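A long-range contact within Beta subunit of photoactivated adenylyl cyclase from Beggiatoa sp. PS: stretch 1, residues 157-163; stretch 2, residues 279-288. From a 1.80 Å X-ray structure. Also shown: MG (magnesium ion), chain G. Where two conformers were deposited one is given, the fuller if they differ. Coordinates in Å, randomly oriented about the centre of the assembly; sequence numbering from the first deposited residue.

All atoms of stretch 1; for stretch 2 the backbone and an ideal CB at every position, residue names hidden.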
# COMPACT_ATOMS: atom_id res chain seq x y z
N PHE A 157 -15.52 -3.54 5.35
CA PHE A 157 -15.43 -3.00 6.70
C PHE A 157 -14.79 -1.61 6.60
O PHE A 157 -13.77 -1.45 5.94
CB PHE A 157 -14.59 -3.98 7.55
CG PHE A 157 -14.15 -3.45 8.90
CD1 PHE A 157 -13.14 -2.49 9.01
CD2 PHE A 157 -14.67 -4.00 10.07
CE1 PHE A 157 -12.72 -2.03 10.26
CE2 PHE A 157 -14.23 -3.55 11.34
CZ PHE A 157 -13.26 -2.57 11.42
N PHE A 158 -15.40 -0.62 7.25
CA PHE A 158 -14.77 0.69 7.43
C PHE A 158 -14.93 1.08 8.89
O PHE A 158 -16.03 0.98 9.43
CB PHE A 158 -15.42 1.78 6.56
CG PHE A 158 -14.92 1.84 5.16
CD1 PHE A 158 -13.71 2.44 4.87
CD2 PHE A 158 -15.67 1.34 4.12
CE1 PHE A 158 -13.25 2.52 3.57
CE2 PHE A 158 -15.21 1.41 2.81
CZ PHE A 158 -14.00 2.00 2.54
N SER A 159 -13.83 1.50 9.52
CA SER A 159 -13.92 2.04 10.87
C SER A 159 -13.06 3.29 10.94
O SER A 159 -12.01 3.36 10.31
CB SER A 159 -13.47 1.02 11.92
OG SER A 159 -12.10 0.69 11.79
N ASP A 160 -13.51 4.29 11.70
CA ASP A 160 -12.69 5.49 11.85
C ASP A 160 -12.95 6.11 13.21
O ASP A 160 -13.77 5.63 13.99
CB ASP A 160 -12.93 6.48 10.70
CG ASP A 160 -14.22 7.25 10.82
OD1 ASP A 160 -15.07 6.90 11.65
OD2 ASP A 160 -14.37 8.23 10.06
N ILE A 161 -12.25 7.20 13.47
CA ILE A 161 -12.14 7.76 14.81
C ILE A 161 -13.19 8.85 15.01
O ILE A 161 -13.30 9.77 14.19
CB ILE A 161 -10.73 8.33 15.04
CG1 ILE A 161 -9.71 7.20 14.95
CG2 ILE A 161 -10.67 9.06 16.35
CD1 ILE A 161 -8.26 7.66 15.12
N LEU A 162 -13.94 8.75 16.11
CA LEU A 162 -14.96 9.74 16.42
C LEU A 162 -14.33 11.09 16.73
O LEU A 162 -13.33 11.17 17.46
CB LEU A 162 -15.80 9.29 17.62
CG LEU A 162 -16.93 10.23 18.03
CD1 LEU A 162 -18.02 10.21 16.96
CD2 LEU A 162 -17.48 9.85 19.39
N ALA A 163 -14.92 12.16 16.18
CA ALA A 163 -14.46 13.53 16.41
C ALA A 163 -12.99 13.71 16.03
O ALA A 163 -12.26 14.47 16.66
CB ALA A 163 -14.69 13.97 17.86
N UNK A 279 -20.39 0.92 2.80
CA UNK A 279 -19.77 0.70 4.10
C UNK A 279 -19.24 2.00 4.68
O UNK A 279 -19.40 2.27 5.87
CB UNK A 279 -18.64 -0.32 3.99
N UNK A 280 -18.65 2.85 3.83
CA UNK A 280 -18.15 4.14 4.32
C UNK A 280 -19.29 5.05 4.76
O UNK A 280 -19.16 5.79 5.74
CB UNK A 280 -17.32 4.83 3.24
N UNK A 281 -20.41 5.02 4.04
CA UNK A 281 -21.53 5.87 4.42
C UNK A 281 -22.18 5.40 5.72
O UNK A 281 -22.66 6.22 6.51
CB UNK A 281 -22.57 5.90 3.30
N UNK A 282 -22.24 4.09 5.94
CA UNK A 282 -22.79 3.58 7.20
C UNK A 282 -21.84 3.87 8.35
O UNK A 282 -22.28 4.11 9.48
CB UNK A 282 -23.06 2.08 7.11
N UNK A 283 -20.54 3.81 8.09
CA UNK A 283 -19.57 4.22 9.09
C UNK A 283 -19.84 5.66 9.54
O UNK A 283 -19.82 5.97 10.73
CB UNK A 283 -18.15 4.09 8.54
N UNK A 284 -20.11 6.56 8.58
CA UNK A 284 -20.38 7.95 8.94
C UNK A 284 -21.71 8.08 9.65
O UNK A 284 -21.89 8.95 10.52
CB UNK A 284 -20.36 8.84 7.70
N UNK A 285 -22.67 7.22 9.31
CA UNK A 285 -24.01 7.33 9.88
C UNK A 285 -24.05 6.99 11.36
O UNK A 285 -24.95 7.48 12.07
CB UNK A 285 -24.98 6.42 9.12
N UNK A 286 -23.11 6.17 11.86
CA UNK A 286 -23.10 5.85 13.29
C UNK A 286 -23.02 7.10 14.16
O UNK A 286 -23.44 7.04 15.32
CB UNK A 286 -21.93 4.92 13.61
N UNK A 287 -22.50 8.21 13.63
CA UNK A 287 -22.48 9.46 14.39
C UNK A 287 -23.88 9.92 14.80
O UNK A 287 -24.03 10.62 15.80
CB UNK A 287 -21.80 10.56 13.57
N UNK A 288 -24.89 9.55 14.01
CA UNK A 288 -26.27 9.95 14.26
C UNK A 288 -27.08 8.85 14.91
O UNK A 288 -28.29 9.03 15.12
CB UNK A 288 -26.94 10.38 12.95
MG MG G . -13.11 10.33 11.73

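Stretch 2 enters as a helix whose axis passes 7.5 Å from that of strand 157-161, the two running in broadly the same direction at 35°.

At position 279 the CA-to-CB bond points toward stretch 1, and the ideal CB already lies 3.4 Å from Phe158 CD2. With an aromatic ring so close, a small residue, alanine or glycine, suits best. The residue is Ala279, whose methyl meets the ring at its edge, CB to Phe158 CD2 being 3.4 Å.

Position 280 points sideways, yet its ideal CB is 4.0 Å from Phe158 CD2 and overlies the ring. A small apolar group would pack well. It is Ala280: its CB sits 4.1 Å from the Phe158 ring centroid, 17° off the normal, a CH-pi contact over one face.

Positions 281 and 282 find nothing of stretch 1 within 5.5 Å of their ideal CB atoms, so stretch 1 sets no preference. They are Arg281 and Leu282.

Position 283 points toward the strand, its ideal CB 3.9 Å from Phe158 O and 5.2 Å from Asp160 OD1. From stretch 1 alone, a donor such as lysine, asparagine or glutamine would seem natural beside these oxygens. The deposited Glu283 is therefore a surprise: it brings its OE2 to 2.5 Å from Asp160 OD1, two like charges. Its CG packs 3.3 Å from Phe158 O.

Positions 284, 285 and 286 have no stretch 1 atom near their ideal CB and accept many residues. They are Ala284, Leu285 and Thr286; Thr286 OG1 donates to Glu283 O at 2.8 Å, tying the start of the 3-10 segment back to the helix.

At position 287 CB points sideways, 5.1 Å from Leu162 CD1, but Asp160 OD1 and Ile161 O lie farther on. A long chain with a cationic end, arginine best, lysine only just, could reach the Asp160 carboxylate, whereas a short one could not. Arg287 does so: NH1 and NH2 both donate to Asp160 OD1, at 2.8 and 2.6 Å, in a salt bridge, and NH1 also makes a very short 2.4 Å salt bridge to Glu283 OE2. One guanidinium thus contacts both carboxylates. NE passes 3.7 Å from Leu162 CD1 and donates to water 1, which also accepts from Ala163 N; water 2, a magnesium ligand, accepts a weak bond from NH2.

Position 288 is beyond reach and could be almost anything; it is Gln288.

Stretch 2 279-288: AARLEALTRQ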
# COMPACT_ATOMS: atom_id res chain seq x y z
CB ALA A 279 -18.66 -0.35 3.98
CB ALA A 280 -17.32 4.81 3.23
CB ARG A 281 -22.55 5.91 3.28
CG ARG A 281 -22.08 6.74 2.10
CD ARG A 281 -22.26 8.22 2.38
NE ARG A 281 -23.51 8.71 1.81
CZ ARG A 281 -24.31 9.60 2.40
NH1 ARG A 281 -25.42 9.99 1.79
NH2 ARG A 281 -24.00 10.08 3.59
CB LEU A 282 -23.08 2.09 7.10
CG LEU A 282 -24.28 1.76 6.21
CD1 LEU A 282 -24.64 0.29 6.32
CD2 LEU A 282 -25.48 2.63 6.54
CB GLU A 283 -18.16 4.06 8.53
CG GLU A 283 -17.08 4.07 9.58
CD GLU A 283 -16.99 5.40 10.24
OE1 GLU A 283 -16.86 6.41 9.52
OE2 GLU A 283 -17.11 5.45 11.48
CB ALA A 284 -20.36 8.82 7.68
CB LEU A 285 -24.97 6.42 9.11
CG LEU A 285 -26.43 6.33 9.55
CD1 LEU A 285 -27.15 7.65 9.30
CD2 LEU A 285 -27.10 5.19 8.82
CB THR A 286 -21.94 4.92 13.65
OG1 THR A 286 -20.68 5.57 13.38
CG2 THR A 286 -22.03 3.61 12.88
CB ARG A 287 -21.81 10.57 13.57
CG ARG A 287 -20.32 10.66 13.74
CD ARG A 287 -19.62 9.45 13.19
NE ARG A 287 -18.17 9.60 13.29
CZ ARG A 287 -17.30 8.68 12.92
NH1 ARG A 287 -17.73 7.53 12.40
NH2 ARG A 287 -16.00 8.90 13.05
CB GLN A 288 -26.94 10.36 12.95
CG GLN A 288 -26.05 11.14 12.00
CD GLN A 288 -26.68 11.31 10.63
OE1 GLN A 288 -27.91 11.32 10.49
NE2 GLN A 288 -25.84 11.42 9.60
O HOH W 1 -16.72 12.17 13.77
O HOH W 2 -14.65 11.73 12.21
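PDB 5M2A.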